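Local coordinates for protein beta-glucuronidase (Dictyoglomus thermophilum, PDB 6XXW) that probably hydrolyses beta-D-glucuronides as a retaining glycosidase of family 2, releasing D-glucuronic acid from its conjugates, at residues M395-I399 / E434-D439; V408-A414 / R442-V447. All coordinates share one frame; numbering follows the deposited sequence. Where two conformers were deposited one is given.

Contact 1: residues M395-I399 / E434-D439; sequences MRELI and ETRRLD
Two neighbouring helices on the outside of the TIM barrel, 385-402 and 422-438, pack here through Arg396, Ile399, Glu434 and Leu438, with segment axes 10.0 Å apart and inclined by 31°. On the partly exposed side Arg396 NE gives a nearly straight hydrogen bond to Glu434 OE2 (2.9 Å, 169° at the hydrogen). Glu434 OE2 lies at the edge of the guanidinium, in its plane; the two planes stand nearly perpendicular, and NE meets OE2 from above the carboxylate plane. Arg437 NH2 reaches Glu434 OE2 from the opposite face at 3.0 Å, while Arg437 NE takes Glu434 OE1; this side-on grip fixes the carboxylate's rotation, and Glu434's negative charge probably offsets both arginines. Beneath the salt bridges, Leu438 CD1 lies 3.6 Å from the aliphatic CG of Arg396. Deeper, Ile399 reaches across with its extended branch (chi2 173°), setting CD1 3.6 Å from Leu438 CB, while its CG2 meets Asp439 CB at 3.9 Å. Met395 curls back on itself, bringing CE to 3.5 Å from Thr435 OG1, a hydroxyl hydrogen-bonded to Val431 O one turn earlier. Inward, Ile399 and Thr435 rest on Trp411 of strand 408-415, and Thr435 also touches Ile444 of strand 444-448.

Contact 2: residues V408-A414 / R442-V447; sequences VIMWSVA and RPITIV
Arg442 runs its extended side chain past the indole of Trp411, its CD lying 3.7 Å from Trp411 NE1, with guanidinium and ring planes 58° apart; Trp411 NE1 itself is hydrogen-bonded to Asp439 OD2. The chain ends on the backbone of Val408: Arg442 NE donates to Val408 O at 2.8 Å and 172°, the oxygen lying in the guanidinium plane while the nitrogen stands well above the carbonyl plane. Arg442 NH2 bonds to the carbonyls of Lys403 and His405, and NH1 forms a salt bridge with Asp439 OD2, so all three nitrogens of this buried group are engaged. Val408 CG1 sits over one face of the Trp411 ring, toward its rim. Beyond Arg442 the strands run parallel. Trp411 N bonds to Pro443 O at 3.1 Å, Thr445 N to Trp411 O at 2.8 Å, Val413 N to Thr445 O, and Val447 N to Ala414 O at 3.0 Å. Trp411 and Ile444 share the helix-facing side of the sheet, where Val413 CG1 meets Ile444 CG2 at 3.9 Å. Ser412 and Thr445 occupy the other side; Ser412 CB is 3.8 Å from Thr445 CG2, and their hydroxyls bond to Glu362 and Val463 O respectively. Met410, with CG opposite the backbone N (chi1 -178°) and the chain bending beyond it, brings SD across to Thr445 CB at 3.9 Å. Strand 444-448 thus follows strand 408-415 and helix 422-438 in a parallel beta-alpha-beta unit of the TIM barrel found in family 2 glycoside hydrolases.

In the fold
The two contacts lie in adjoining layers of the TIM-barrel domain, their centres about 11 Å apart: contact 1 joins helices 385-402 and 422-438 outside the barrel, and contact 2 joins strands 408-415 and 444-448 in its wall. Their segments alternate along the chain, helix, strand, helix, strand, so each contact unites elements separated by a member of the other. The layers meet directly where Asp439 OD2 accepts a probable hydrogen bond from Trp411 NE1 at 2.8 Å and pairs with Arg442, while Asp439 OD1 is hydrogen-bonded to Thr441. Asp439, just after helix 422-438, thereby ties the helix end to strand 408-415 and to the loop leading into strand 444-448.

Contact 1: residues M395-I399 / E434-D439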
# COMPACT_ATOMS: atom_id res chain seq x y z
N MET A 395 -32.80 -1.66 27.26
CA MET A 395 -32.27 -0.80 28.32
C MET A 395 -32.31 -1.51 29.67
O MET A 395 -31.38 -1.37 30.48
CB MET A 395 -33.06 0.52 28.41
CG MET A 395 -33.12 1.35 27.14
SD MET A 395 -31.50 1.60 26.35
CE MET A 395 -30.57 2.38 27.67
N ARG A 396 -33.37 -2.28 29.94
CA ARG A 396 -33.42 -3.02 31.20
C ARG A 396 -32.33 -4.08 31.26
O ARG A 396 -31.65 -4.21 32.28
CB ARG A 396 -34.80 -3.66 31.38
CG ARG A 396 -35.93 -2.64 31.41
CD ARG A 396 -37.32 -3.29 31.46
NE ARG A 396 -38.39 -2.33 31.18
CZ ARG A 396 -39.35 -2.53 30.27
NH1 ARG A 396 -39.35 -3.64 29.54
NH2 ARG A 396 -40.30 -1.62 30.08
N GLU A 397 -32.12 -4.83 30.17
CA GLU A 397 -31.08 -5.85 30.15
C GLU A 397 -29.69 -5.24 30.26
O GLU A 397 -28.78 -5.82 30.88
CB GLU A 397 -31.15 -6.67 28.85
CG GLU A 397 -32.40 -7.54 28.68
CD GLU A 397 -32.37 -8.35 27.38
OE1 GLU A 397 -31.28 -8.79 26.95
OE2 GLU A 397 -33.44 -8.55 26.78
N LEU A 398 -29.49 -4.09 29.63
CA LEU A 398 -28.17 -3.47 29.58
C LEU A 398 -27.78 -2.91 30.94
O LEU A 398 -26.67 -3.15 31.43
CB LEU A 398 -28.18 -2.37 28.52
CG LEU A 398 -26.97 -1.44 28.45
CD1 LEU A 398 -25.70 -2.22 28.16
CD2 LEU A 398 -27.22 -0.37 27.38
N ILE A 399 -28.69 -2.18 31.58
CA ILE A 399 -28.40 -1.65 32.91
C ILE A 399 -28.25 -2.79 33.92
O ILE A 399 -27.38 -2.74 34.79
CB ILE A 399 -29.49 -0.64 33.30
CG1 ILE A 399 -29.39 0.58 32.36
CG2 ILE A 399 -29.37 -0.24 34.77
CD1 ILE A 399 -30.51 1.59 32.52
N GLU A 434 -37.56 5.74 30.81
CA GLU A 434 -37.34 4.42 31.39
C GLU A 434 -35.88 4.23 31.79
O GLU A 434 -35.58 3.63 32.84
CB GLU A 434 -37.79 3.35 30.39
CG GLU A 434 -37.52 1.92 30.83
CD GLU A 434 -38.46 1.46 31.93
OE1 GLU A 434 -39.32 2.26 32.38
OE2 GLU A 434 -38.33 0.30 32.36
N THR A 435 -34.95 4.74 30.98
CA THR A 435 -33.53 4.62 31.31
C THR A 435 -33.21 5.30 32.63
O THR A 435 -32.50 4.74 33.47
CB THR A 435 -32.69 5.21 30.17
OG1 THR A 435 -32.98 4.50 28.96
CG2 THR A 435 -31.18 5.11 30.49
N ARG A 436 -33.72 6.51 32.82
CA ARG A 436 -33.47 7.25 34.06
C ARG A 436 -34.09 6.54 35.26
O ARG A 436 -33.51 6.53 36.35
CB ARG A 436 -33.99 8.68 33.93
CG ARG A 436 -33.31 9.68 34.85
CD ARG A 436 -34.27 10.22 35.90
NE ARG A 436 -35.36 10.98 35.31
CZ ARG A 436 -35.74 12.19 35.72
NH1 ARG A 436 -35.10 12.78 36.72
NH2 ARG A 436 -36.75 12.81 35.12
N ARG A 437 -35.28 5.96 35.07
CA ARG A 437 -35.93 5.22 36.14
C ARG A 437 -35.11 4.00 36.55
O ARG A 437 -35.00 3.68 37.73
CB ARG A 437 -37.33 4.79 35.71
CG ARG A 437 -38.10 4.06 36.79
CD ARG A 437 -39.34 3.39 36.22
NE ARG A 437 -39.00 2.17 35.50
CZ ARG A 437 -38.86 0.99 36.09
NH1 ARG A 437 -39.03 0.88 37.40
NH2 ARG A 437 -38.55 -0.09 35.37
N LEU A 438 -34.53 3.32 35.56
CA LEU A 438 -33.72 2.14 35.83
C LEU A 438 -32.39 2.49 36.48
O LEU A 438 -31.88 1.71 37.30
CB LEU A 438 -33.47 1.37 34.53
CG LEU A 438 -34.67 0.71 33.87
CD1 LEU A 438 -34.36 0.44 32.40
CD2 LEU A 438 -35.08 -0.56 34.61
N ASP A 439 -31.79 3.63 36.13
CA ASP A 439 -30.49 4.00 36.68
C ASP A 439 -30.40 5.51 36.86
O ASP A 439 -29.90 6.23 35.99
CB ASP A 439 -29.34 3.50 35.80
CG ASP A 439 -27.98 3.85 36.39
OD1 ASP A 439 -27.94 4.19 37.60
OD2 ASP A 439 -26.96 3.78 35.66

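Contact 2: residues V408-A414 / R442-V447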
# COMPACT_ATOMS: atom_id res chain seq x y z
N VAL A 408 -18.43 2.56 33.21
CA VAL A 408 -19.59 3.13 32.53
C VAL A 408 -20.01 4.40 33.26
O VAL A 408 -20.40 4.36 34.43
CB VAL A 408 -20.76 2.14 32.45
CG1 VAL A 408 -21.97 2.81 31.75
CG2 VAL A 408 -20.37 0.85 31.75
N ILE A 409 -19.98 5.53 32.56
CA ILE A 409 -20.29 6.81 33.18
C ILE A 409 -21.44 7.54 32.50
O ILE A 409 -21.76 8.65 32.89
CB ILE A 409 -19.05 7.73 33.26
CG1 ILE A 409 -18.24 7.69 31.97
CG2 ILE A 409 -18.19 7.33 34.47
CD1 ILE A 409 -18.91 8.29 30.77
N MET A 410 -22.06 6.94 31.49
CA MET A 410 -23.15 7.57 30.75
C MET A 410 -23.78 6.53 29.85
O MET A 410 -23.09 5.66 29.31
CB MET A 410 -22.65 8.76 29.90
CG MET A 410 -23.76 9.49 29.14
SD MET A 410 -23.49 11.26 28.90
CE MET A 410 -21.98 11.28 27.90
N TRP A 411 -25.10 6.63 29.67
CA TRP A 411 -25.82 5.79 28.72
C TRP A 411 -26.19 6.61 27.49
O TRP A 411 -26.69 7.74 27.60
CB TRP A 411 -27.12 5.23 29.34
CG TRP A 411 -26.94 4.50 30.66
CD1 TRP A 411 -27.38 4.92 31.88
CD2 TRP A 411 -26.33 3.22 30.87
NE1 TRP A 411 -27.06 3.99 32.84
CE2 TRP A 411 -26.42 2.93 32.25
CE3 TRP A 411 -25.70 2.29 30.02
CZ2 TRP A 411 -25.89 1.76 32.81
CZ3 TRP A 411 -25.18 1.10 30.59
CH2 TRP A 411 -25.28 0.86 31.97
N SER A 412 -25.99 6.01 26.31
CA SER A 412 -26.44 6.60 25.05
C SER A 412 -27.63 5.80 24.53
O SER A 412 -27.53 4.58 24.37
CB SER A 412 -25.33 6.63 24.00
OG SER A 412 -25.85 7.11 22.76
N VAL A 413 -28.76 6.47 24.31
CA VAL A 413 -29.95 5.71 23.93
C VAL A 413 -30.05 5.44 22.43
O VAL A 413 -30.81 4.54 22.03
CB VAL A 413 -31.25 6.41 24.41
CG1 VAL A 413 -31.27 6.52 25.95
CG2 VAL A 413 -31.44 7.76 23.75
N ALA A 414 -29.29 6.15 21.59
CA ALA A 414 -29.36 5.95 20.14
C ALA A 414 -28.21 6.68 19.46
O ALA A 414 -27.56 7.55 20.05
CB ALA A 414 -30.70 6.42 19.57
N ARG A 442 -26.43 7.73 36.61
CA ARG A 442 -25.57 8.11 35.49
C ARG A 442 -26.33 9.01 34.53
O ARG A 442 -27.52 8.79 34.27
CB ARG A 442 -25.05 6.88 34.72
CG ARG A 442 -24.24 5.89 35.53
CD ARG A 442 -23.97 4.65 34.72
NE ARG A 442 -22.96 3.80 35.33
CZ ARG A 442 -23.21 2.88 36.24
NH1 ARG A 442 -24.47 2.69 36.65
NH2 ARG A 442 -22.22 2.14 36.74
N PRO A 443 -25.66 10.00 33.95
CA PRO A 443 -26.32 10.84 32.95
C PRO A 443 -26.67 10.05 31.70
O PRO A 443 -26.18 8.94 31.45
CB PRO A 443 -25.27 11.92 32.64
CG PRO A 443 -23.98 11.30 33.01
CD PRO A 443 -24.27 10.42 34.19
N ILE A 444 -27.54 10.66 30.89
CA ILE A 444 -28.06 10.08 29.67
C ILE A 444 -27.79 11.02 28.50
O ILE A 444 -27.92 12.24 28.65
CB ILE A 444 -29.57 9.81 29.80
CG1 ILE A 444 -29.83 8.81 30.93
CG2 ILE A 444 -30.15 9.32 28.46
CD1 ILE A 444 -31.28 8.73 31.32
N THR A 445 -27.44 10.46 27.34
CA THR A 445 -27.27 11.24 26.12
C THR A 445 -27.96 10.52 24.96
O THR A 445 -28.49 9.41 25.10
CB THR A 445 -25.78 11.49 25.79
OG1 THR A 445 -25.65 12.40 24.68
CG2 THR A 445 -25.10 10.20 25.42
N ILE A 446 -27.97 11.19 23.81
CA ILE A 446 -28.32 10.60 22.53
C ILE A 446 -27.40 11.23 21.50
O ILE A 446 -27.10 12.42 21.57
CB ILE A 446 -29.80 10.81 22.15
CG1 ILE A 446 -30.11 10.09 20.83
CG2 ILE A 446 -30.16 12.31 22.01
CD1 ILE A 446 -31.60 9.95 20.53
N VAL A 447 -26.89 10.42 20.56
CA VAL A 447 -25.88 10.90 19.63
C VAL A 447 -26.57 11.33 18.34
O VAL A 447 -27.28 10.53 17.71
CB VAL A 447 -24.78 9.85 19.38
CG1 VAL A 447 -23.77 10.38 18.36
CG2 VAL A 447 -24.07 9.50 20.70